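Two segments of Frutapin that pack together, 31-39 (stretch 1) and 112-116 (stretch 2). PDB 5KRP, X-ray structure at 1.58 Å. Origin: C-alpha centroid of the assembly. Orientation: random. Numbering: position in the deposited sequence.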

ATOM      1  N   GLU A  31      21.977 -11.212 -10.397  1.00 20.82           N
ATOM      2  CA  GLU A  31      23.371 -11.490 -10.872  1.00 23.57           C
ATOM      3  C   GLU A  31      24.315 -10.477 -10.237  1.00 21.81           C
ATOM      4  O   GLU A  31      24.073  -9.284 -10.301  1.00 20.66           O
ATOM      5  N   LEU A  32      25.378 -10.950  -9.610  1.00 20.43           N
ATOM      6  CA  LEU A  32      26.304 -10.042  -9.061  1.00 19.07           C
ATOM      7  C   LEU A  32      27.714 -10.547  -9.317  1.00 22.08           C
ATOM      8  O   LEU A  32      27.885 -11.708  -9.698  1.00 21.76           O
ATOM      9  N   SER A  33      28.686  -9.632  -9.176  1.00 19.49           N
ATOM     10  CA  SER A  33      30.132 -10.036  -9.156  1.00 21.04           C
ATOM     11  C   SER A  33      30.752  -9.640  -7.830  1.00 21.59           C
ATOM     12  O   SER A  33      30.260  -8.728  -7.129  1.00 19.29           O
ATOM     13  N   TYR A  34      31.769 -10.396  -7.414  1.00 20.83           N
ATOM     14  CA  TYR A  34      32.425 -10.159  -6.162  1.00 20.63           C
ATOM     15  C   TYR A  34      33.891 -10.646  -6.168  1.00 23.32           C
ATOM     16  O   TYR A  34      34.259 -11.522  -6.979  1.00 20.51           O
ATOM     17  N   LYS A  35      34.632 -10.052  -5.237  1.00 22.82           N
ATOM     18  CA  LYS A  35      35.925 -10.624  -4.763  1.00 24.29           C
ATOM     19  C   LYS A  35      36.193 -10.028  -3.372  1.00 25.08           C
ATOM     20  O   LYS A  35      35.611 -10.487  -2.384  1.00 26.69           O
ATOM     21  N   GLU A  36      36.935  -8.922  -3.279  1.00 24.63           N
ATOM     22  CA  GLU A  36      37.119  -8.263  -2.003  1.00 25.66           C
ATOM     23  C   GLU A  36      35.862  -7.499  -1.557  1.00 23.45           C
ATOM     24  O   GLU A  36      35.672  -7.201  -0.378  1.00 24.21           O
ATOM     25  N   ALA A  37      35.077  -7.130  -2.542  1.00 21.37           N
ATOM     26  CA  ALA A  37      33.842  -6.360  -2.282  1.00 19.65           C
ATOM     27  C   ALA A  37      32.833  -6.851  -3.311  1.00 20.22           C
ATOM     28  O   ALA A  37      33.161  -7.661  -4.175  1.00 17.56           O
ATOM     29  N   ILE A  38      31.625  -6.259  -3.314  1.00 19.13           N
ATOM     30  CA  ILE A  38      30.709  -6.479  -4.408  1.00 18.06           C
ATOM     31  C   ILE A  38      30.943  -5.475  -5.519  1.00 17.00           C
ATOM     32  O   ILE A  38      31.068  -4.238  -5.274  1.00 18.17           O
ATOM     33  N   GLY A  39      30.993  -5.997  -6.761  1.00 18.75           N
ATOM     34  CA  GLY A  39      31.152  -5.250  -7.984  1.00 20.36           C
ATOM     35  C   GLY A  39      29.808  -5.030  -8.699  1.00 19.61           C
ATOM     36  O   GLY A  39      29.103  -4.080  -8.444  1.00 20.41           O
ATOM     37  N   PRO A 112      27.364 -15.955   2.015  1.00 21.96           N
ATOM     38  CA  PRO A 112      27.884 -14.576   1.692  1.00 20.18           C
ATOM     39  C   PRO A 112      28.759 -14.534   0.419  1.00 22.77           C
ATOM     40  O   PRO A 112      29.470 -15.495   0.102  1.00 26.01           O
ATOM     41  N   TYR A 113      28.638 -13.451  -0.341  1.00 19.29           N
ATOM     42  CA  TYR A 113      29.476 -13.156  -1.473  1.00 20.91           C
ATOM     43  C   TYR A 113      30.318 -12.009  -1.056  1.00 24.66           C
ATOM     44  O   TYR A 113      29.794 -11.076  -0.455  1.00 23.47           O
ATOM     45  N   GLY A 114      31.628 -12.050  -1.336  1.00 23.57           N
ATOM     46  CA  GLY A 114      32.468 -10.940  -0.965  1.00 22.22           C
ATOM     47  C   GLY A 114      33.191 -11.208   0.337  1.00 25.17           C
ATOM     48  O   GLY A 114      33.374 -12.366   0.726  1.00 28.49           O
ATOM     49  N   GLU A 115      33.618 -10.157   1.019  1.00 22.31           N
ATOM     50  CA  GLU A 115      34.249 -10.332   2.325  1.00 22.72           C
ATOM     51  C   GLU A 115      33.448  -9.734   3.446  1.00 21.35           C
ATOM     52  O   GLU A 115      33.086  -8.571   3.381  1.00 21.55           O
ATOM     53  N   GLU A 116      33.301 -10.488   4.511  1.00 21.65           N
ATOM     54  CA  GLU A 116      32.565 -10.033   5.719  1.00 24.63           C
ATOM     55  C   GLU A 116      33.410  -9.152   6.619  1.00 25.03           C
ATOM     56  O   GLU A 116      33.803  -9.537   7.702  1.00 31.59           O
TER

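Tyr-113 loses the most area to the other stretch, 89 Å², and its CA-to-CB bond points toward stretch 1. Its CB is a shared point of contact: Leu-32 CD1 and Ile-38 CD1 each lie 4.0 Å from Tyr-113 CB. Its side chain is in the m rotamer (chi1 -60°). Leu-32, with both chi angles p, points toward stretch 2, whereas Ile-38 leaves its backbone sideways and its m, m conformation brings CD1 nearer, to 3.5 Å from Tyr-113 O.

Tyr-34, chi1 p, also points in. Tyr-113 CB sits over one face of the Tyr-34 ring, 4.2 Å from that ring's centroid and 22° off the normal, a CH-pi geometry. The two tyrosine rings meet obliquely, with centroids 5.5 Å apart and planes at 46°; Tyr-34 CE1 approaches Tyr-113 CD1 at 3.7 Å.

The backbones come close at Gly-114. Its phi/psi of 98/-158 would jam a CB against the preceding carbonyl, and an ideal CB would lie a tight 3.4 Å from Ile-38 CD1. Gly-114 CA makes a CA-H...O contact with Lys-35 O (3.5 Å, 149° at H).

The CA-to-CB bond of Glu-115, a residue covered by 55 Å², points sideways; with chi1 m, Glu-115 CG lies 3.6 Å from Glu-36 O, and chi2 is t. No hydrogen bond links the stretches; the 354 Å² contact includes apolar contacts, the CH-pi contact and the CA-H...O contact.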

ATOM      1  CB  GLU A  31      23.446 -11.352 -12.388  1.00 27.93           C
ATOM      2  CG  GLU A  31      22.562 -12.350 -13.137  1.00 35.90           C
ATOM      3  CD  GLU A  31      22.671 -12.218 -14.658  1.00 46.43           C
ATOM      4  OE1 GLU A  31      23.793 -12.465 -15.187  1.00 67.96           O
ATOM      5  OE2 GLU A  31      21.649 -11.888 -15.313  1.00 50.03           O
ATOM      6  CB  LEU A  32      26.001  -9.835  -7.578  1.00 22.92           C
ATOM      7  CG  LEU A  32      26.016 -10.994  -6.645  1.00 22.89           C
ATOM      8  CD1 LEU A  32      27.474 -11.263  -6.160  1.00 24.88           C
ATOM      9  CD2 LEU A  32      25.177 -10.729  -5.426  1.00 24.52           C
ATOM     10  CB  SER A  33      30.903  -9.469 -10.332  1.00 20.98           C
ATOM     11  OG  SER A  33      31.135  -8.097 -10.166  1.00 20.06           O
ATOM     12  CB  TYR A  34      31.752 -10.865  -5.018  1.00 21.01           C
ATOM     13  CG  TYR A  34      31.784 -12.373  -5.105  1.00 21.80           C
ATOM     14  CD1 TYR A  34      30.849 -13.076  -5.889  1.00 26.26           C
ATOM     15  CD2 TYR A  34      32.765 -13.121  -4.383  1.00 25.63           C
ATOM     16  CE1 TYR A  34      30.887 -14.486  -5.969  1.00 27.49           C
ATOM     17  CE2 TYR A  34      32.821 -14.518  -4.488  1.00 27.34           C
ATOM     18  CZ  TYR A  34      31.854 -15.180  -5.243  1.00 29.30           C
ATOM     19  OH  TYR A  34      31.859 -16.549  -5.358  1.00 35.73           O
ATOM     20  CB  LYS A  35      37.032 -10.397  -5.872  1.00 29.14           C
ATOM     21  CG  LYS A  35      38.326 -11.166  -5.552  1.00 30.74           C
ATOM     22  CD  LYS A  35      38.171 -12.645  -5.842  1.00 35.65           C
ATOM     23  CE  LYS A  35      39.333 -13.491  -5.268  1.00 40.20           C
ATOM     24  NZ  LYS A  35      39.399 -14.853  -5.897  1.00 44.75           N
ATOM     25  CB  GLU A  36      38.316  -7.294  -2.096  1.00 29.38           C
ATOM     26  CG  GLU A  36      39.624  -8.074  -2.269  1.00 32.53           C
ATOM     27  CD  GLU A  36      39.997  -8.418  -3.700  1.00 33.18           C
ATOM     28  OE1 GLU A  36      39.375  -7.983  -4.729  1.00 29.69           O
ATOM     29  OE2 GLU A  36      41.039  -9.104  -3.799  1.00 39.00           O
ATOM     30  CB  ALA A  37      34.103  -4.885  -2.430  1.00 20.83           C
ATOM     31  CB  ILE A  38      29.213  -6.352  -3.885  1.00 17.18           C
ATOM     32  CG1 ILE A  38      28.942  -7.258  -2.699  1.00 18.05           C
ATOM     33  CG2 ILE A  38      28.244  -6.519  -5.052  1.00 18.58           C
ATOM     34  CD1 ILE A  38      29.069  -8.735  -2.928  1.00 18.41           C
ATOM     35  CB  PRO A 112      28.691 -14.259   2.920  1.00 23.70           C
ATOM     36  CG  PRO A 112      29.228 -15.625   3.380  1.00 24.55           C
ATOM     37  CD  PRO A 112      28.085 -16.581   3.146  1.00 24.91           C
ATOM     38  CB  TYR A 113      28.631 -12.746  -2.638  1.00 20.49           C
ATOM     39  CG  TYR A 113      27.648 -13.862  -3.024  1.00 23.83           C
ATOM     40  CD1 TYR A 113      28.092 -15.076  -3.541  1.00 24.46           C
ATOM     41  CD2 TYR A 113      26.273 -13.709  -2.801  1.00 22.70           C
ATOM     42  CE1 TYR A 113      27.181 -16.091  -3.898  1.00 25.08           C
ATOM     43  CE2 TYR A 113      25.375 -14.725  -3.133  1.00 23.00           C
ATOM     44  CZ  TYR A 113      25.822 -15.900  -3.664  1.00 24.52           C
ATOM     45  OH  TYR A 113      24.893 -16.876  -3.941  1.00 24.56           O
ATOM     46  CB  GLU A 115      35.644  -9.690   2.370  1.00 26.70           C
ATOM     47  CG  GLU A 115      36.577 -10.294   1.302  1.00 31.35           C
ATOM     48  CD  GLU A 115      38.005  -9.691   1.293  1.00 39.54           C
ATOM     49  OE1 GLU A 115      38.231  -8.601   1.883  1.00 41.72           O
ATOM     50  OE2 GLU A 115      38.887 -10.312   0.647  1.00 48.13           O
ATOM     51  CB  GLU A 116      31.895 -11.199   6.424  1.00 28.03           C
ATOM     52  CG  GLU A 116      30.911 -11.944   5.501  1.00 27.99           C
ATOM     53  CD  GLU A 116      30.053 -12.958   6.249  1.00 31.78           C
ATOM     54  OE1 GLU A 116      30.634 -13.710   7.058  1.00 38.36           O
ATOM     55  OE2 GLU A 116      28.800 -12.998   6.069  1.00 33.22           O
TER